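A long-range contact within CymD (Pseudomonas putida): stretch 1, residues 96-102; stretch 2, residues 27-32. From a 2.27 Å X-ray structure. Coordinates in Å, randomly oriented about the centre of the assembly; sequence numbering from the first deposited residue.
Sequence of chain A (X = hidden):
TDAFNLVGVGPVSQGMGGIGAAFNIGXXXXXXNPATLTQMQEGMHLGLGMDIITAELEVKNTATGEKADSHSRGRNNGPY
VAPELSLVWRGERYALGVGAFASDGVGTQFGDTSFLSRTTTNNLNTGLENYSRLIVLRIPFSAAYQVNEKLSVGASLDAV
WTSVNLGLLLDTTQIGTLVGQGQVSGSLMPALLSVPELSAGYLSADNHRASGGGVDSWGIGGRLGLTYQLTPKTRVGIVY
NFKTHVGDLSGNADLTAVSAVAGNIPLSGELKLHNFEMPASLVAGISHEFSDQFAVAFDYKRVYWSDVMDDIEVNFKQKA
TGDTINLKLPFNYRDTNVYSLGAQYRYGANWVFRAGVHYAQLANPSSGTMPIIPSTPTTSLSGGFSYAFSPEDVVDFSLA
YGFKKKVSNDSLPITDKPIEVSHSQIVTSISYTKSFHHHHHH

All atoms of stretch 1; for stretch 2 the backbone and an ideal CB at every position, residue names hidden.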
ATOM      1  N   LEU A  96      14.730  17.958  -2.410  1.00 50.05           N
ATOM      2  CA  LEU A  96      13.314  18.291  -2.494  1.00 41.98           C
ATOM      3  C   LEU A  96      12.669  17.339  -3.478  1.00 50.56           C
ATOM      4  O   LEU A  96      13.224  17.071  -4.550  1.00 53.33           O
ATOM      5  CB  LEU A  96      13.064  19.709  -2.970  1.00 41.73           C
ATOM      6  CG  LEU A  96      13.769  20.800  -2.168  1.00 52.71           C
ATOM      7  CD1 LEU A  96      13.673  22.128  -2.934  1.00 54.53           C
ATOM      8  CD2 LEU A  96      13.175  20.914  -0.785  1.00 55.67           C
ATOM      9  N   GLY A  97      11.503  16.831  -3.118  1.00 44.51           N
ATOM     10  CA  GLY A  97      10.865  15.809  -3.918  1.00 44.95           C
ATOM     11  C   GLY A  97       9.365  15.952  -3.906  1.00 44.02           C
ATOM     12  O   GLY A  97       8.765  16.449  -2.948  1.00 55.48           O
ATOM     13  N   VAL A  98       8.762  15.488  -4.988  1.00 46.54           N
ATOM     14  CA  VAL A  98       7.327  15.278  -5.052  1.00 42.62           C
ATOM     15  C   VAL A  98       7.109  14.081  -5.964  1.00 45.84           C
ATOM     16  O   VAL A  98       7.945  13.774  -6.817  1.00 49.95           O
ATOM     17  CB  VAL A  98       6.590  16.546  -5.556  1.00 45.13           C
ATOM     18  CG1 VAL A  98       7.023  16.868  -6.958  1.00 50.41           C
ATOM     19  CG2 VAL A  98       5.053  16.360  -5.487  1.00 53.46           C
ATOM     20  N   GLY A  99       5.988  13.398  -5.786  1.00 46.86           N
ATOM     21  CA  GLY A  99       5.679  12.301  -6.679  1.00 44.21           C
ATOM     22  C   GLY A  99       4.247  11.833  -6.537  1.00 46.08           C
ATOM     23  O   GLY A  99       3.435  12.430  -5.825  1.00 46.98           O
ATOM     24  N   ALA A 100       3.943  10.760  -7.251  1.00 44.96           N
ATOM     25  CA  ALA A 100       2.628  10.135  -7.186  1.00 48.31           C
ATOM     26  C   ALA A 100       2.859   8.640  -7.218  1.00 52.50           C
ATOM     27  O   ALA A 100       3.390   8.119  -8.207  1.00 50.99           O
ATOM     28  CB  ALA A 100       1.724  10.574  -8.329  1.00 38.64           C
ATOM     29  N   PHE A 101       2.475   7.971  -6.129  1.00 40.63           N
ATOM     30  CA  PHE A 101       2.717   6.554  -5.920  1.00 40.06           C
ATOM     31  C   PHE A 101       1.368   5.876  -5.716  1.00 51.35           C
ATOM     32  O   PHE A 101       0.632   6.213  -4.782  1.00 48.13           O
ATOM     33  CB  PHE A 101       3.626   6.327  -4.709  1.00 39.80           C
ATOM     34  CG  PHE A 101       5.006   6.865  -4.884  1.00 43.45           C
ATOM     35  CD1 PHE A 101       5.280   8.206  -4.668  1.00 42.11           C
ATOM     36  CD2 PHE A 101       6.042   6.031  -5.278  1.00 56.24           C
ATOM     37  CE1 PHE A 101       6.571   8.703  -4.842  1.00 44.53           C
ATOM     38  CE2 PHE A 101       7.340   6.532  -5.447  1.00 53.09           C
ATOM     39  CZ  PHE A 101       7.589   7.866  -5.238  1.00 43.58           C
ATOM     40  N   ALA A 102       1.055   4.926  -6.580  1.00 45.73           N
ATOM     41  CA  ALA A 102      -0.237   4.274  -6.602  1.00 54.90           C
ATOM     42  C   ALA A 102      -0.077   2.830  -6.169  1.00 56.12           C
ATOM     43  O   ALA A 102       0.957   2.201  -6.418  1.00 56.76           O
ATOM     44  CB  ALA A 102      -0.863   4.341  -8.001  1.00 57.55           C
ATOM     45  N   UNK A  27      14.699   7.800  -5.760  1.00 47.11           N
ATOM     46  CA  UNK A  27      13.615   8.733  -5.474  1.00 41.76           C
ATOM     47  C   UNK A  27      12.504   8.114  -4.643  1.00 44.33           C
ATOM     48  O   UNK A  27      11.797   8.840  -3.935  1.00 51.42           O
ATOM     49  CB  UNK A  27      13.033   9.269  -6.783  1.00 41.76           C
ATOM     50  N   UNK A  28      12.314   6.797  -4.727  1.00 50.07           N
ATOM     51  CA  UNK A  28      11.302   6.139  -3.908  1.00 47.45           C
ATOM     52  C   UNK A  28      11.539   6.320  -2.414  1.00 48.83           C
ATOM     53  O   UNK A  28      10.622   6.046  -1.628  1.00 43.34           O
ATOM     54  CB  UNK A  28      11.257   4.646  -4.241  1.00 47.45           C
ATOM     55  N   UNK A  29      12.720   6.813  -2.002  1.00 43.67           N
ATOM     56  CA  UNK A  29      12.935   7.110  -0.596  1.00 43.01           C
ATOM     57  C   UNK A  29      11.888   8.052  -0.033  1.00 48.92           C
ATOM     58  O   UNK A  29      11.579   8.002   1.158  1.00 48.78           O
ATOM     59  CB  UNK A  29      14.328   7.711  -0.397  1.00 43.01           C
ATOM     60  N   UNK A  30      11.336   8.924  -0.875  1.00 44.65           N
ATOM     61  CA  UNK A  30      10.160   9.730  -0.559  1.00 52.03           C
ATOM     62  C   UNK A  30       9.087   8.934   0.187  1.00 52.68           C
ATOM     63  O   UNK A  30       8.377   9.468   1.054  1.00 44.49           O
ATOM     64  CB  UNK A  30       9.569  10.310  -1.845  1.00 52.03           C
ATOM     65  N   UNK A  31       8.933   7.662  -0.173  1.00 46.52           N
ATOM     66  CA  UNK A  31       7.870   6.834   0.376  1.00 57.84           C
ATOM     67  C   UNK A  31       8.391   5.793   1.345  1.00 53.01           C
ATOM     68  O   UNK A  31       7.625   4.927   1.761  1.00 48.86           O
ATOM     69  CB  UNK A  31       7.103   6.146  -0.755  1.00 57.84           C
ATOM     70  N   UNK A  32       9.679   5.829   1.690  1.00 40.10           N
ATOM     71  CA  UNK A  32      10.190   4.890   2.683  1.00 46.66           C
ATOM     72  C   UNK A  32      10.886   5.691   3.767  1.00 48.14           C
ATOM     73  O   UNK A  32      10.244   6.145   4.729  1.00 47.62           O
ATOM     74  CB  UNK A  32      11.139   3.867   2.056  1.00 46.66           C
TER

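Residues 27-32 form a compact 3-10 turn, ending in loop, that packs against one side of the strand 96-102. Along that side the strand offers no charge and no polar side chain. Gly97 and Gly99 leave a shallow groove over the backbone, and the ring of Phe101 projects from its end, so the contact should be made largely by apolar packing.

Position 27 points its CA-to-CB bond toward the strand, but nothing of stretch 1 lies within 5.5 Å of the ideal CB. Its phi/psi of -60/-27 would admit most residues, and stretch 1 sets no demand on size. The residue is Ala27, whose methyl stays clear of the strand; its carbonyl O accepts the bond from the backbone N of position 30 at 3.1 Å, closing one turn.

At position 28 the CA-to-CB bond runs sideways, and the ideal CB lies 4.5 Å from Phe101 CE2. A side chain with at least one further methylene could lie along the ring, whereas its end would be free to be polar or apolar, since stretch 1 supplies no partner for it. Gln28 is found here. With chi1 in m, its CG comes 4.0 Å from Phe101 CE2, near the ring plane, so the aliphatic part of the side chain packs at the ring edge.

Position 29 faces away from the strand, and stretch 1 gives no preference; its angles of -55/-29 are open to any ordinary residue, and glycine is not required by the backbone. The deposited residue is Gly29.

Position 30 is the most informative. Its CA-to-CB bond points toward the strand, and its ideal CB is 4.5 Å from Phe101 CE1. The CA of position 30 lies 7.0 Å from Gly97 CA. The space over the two glycines calls for a long, flexible apolar side chain; methionine or leucine would both be reasonable. Met30 fills it with chi1 at -96°, between wells, and chi2 in t. Its SD lies 3.4 Å from Val98 N and 3.6 Å from Gly97 C, resting directly on the backbone, while its CE turns to the ring edge, 3.8 Å from Phe101 CZ. The missing side chain at Gly97 matters here: an ideal CB on that residue would sit 2.8 Å from Met30 SD, a clash.

Position 31 also points toward stretch 1, with its ideal CB 4.6 Å from Phe101 CD2 and a ring face available. Leucine, isoleucine, methionine or another aromatic could use that face. Met31 does so, folded with all three chi angles in m. Its CG stands 3.5 Å from the centroid of the Phe101 ring, only 14° off the normal, a CH-pi contact, and approaches Phe101 CD1 to 3.4 Å. Its SD makes an oblique sulfur-aromatic contact, 4.6 Å from the same centroid.

Position 32 is out of reach of the strand, so stretch 1 cannot distinguish among candidates. Leu32 occupies it, its backbone N bonded to Gly29 O at 2.9 Å.

Stretch 2 27-32: AQGMML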
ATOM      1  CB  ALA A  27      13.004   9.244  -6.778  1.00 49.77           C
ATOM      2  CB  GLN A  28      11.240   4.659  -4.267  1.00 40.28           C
ATOM      3  CG  GLN A  28      10.700   4.429  -5.670  1.00 41.21           C
ATOM      4  CD  GLN A  28      11.776   4.509  -6.727  1.00 56.98           C
ATOM      5  OE1 GLN A  28      12.875   5.030  -6.479  1.00 60.18           O
ATOM      6  NE2 GLN A  28      11.475   4.001  -7.914  1.00 54.28           N
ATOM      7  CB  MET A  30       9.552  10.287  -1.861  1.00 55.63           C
ATOM      8  CG  MET A  30       9.991  11.674  -2.202  1.00 64.87           C
ATOM      9  SD  MET A  30       9.292  12.401  -3.699  1.00 56.43           S
ATOM     10  CE  MET A  30       9.557  11.130  -4.911  1.00 45.72           C
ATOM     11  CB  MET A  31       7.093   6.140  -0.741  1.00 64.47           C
ATOM     12  CG  MET A  31       6.273   7.084  -1.614  1.00 72.86           C
ATOM     13  SD  MET A  31       4.933   7.921  -0.729  1.00 71.76           S
ATOM     14  CE  MET A  31       4.214   6.565   0.155  1.00 60.65           C
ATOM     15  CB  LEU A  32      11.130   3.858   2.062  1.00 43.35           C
ATOM     16  CG  LEU A  32      11.134   2.551   2.873  1.00 58.28           C
ATOM     17  CD1 LEU A  32      11.299   1.356   1.948  1.00 52.21           C
ATOM     18  CD2 LEU A  32      12.180   2.523   3.983  1.00 65.41           C
TER
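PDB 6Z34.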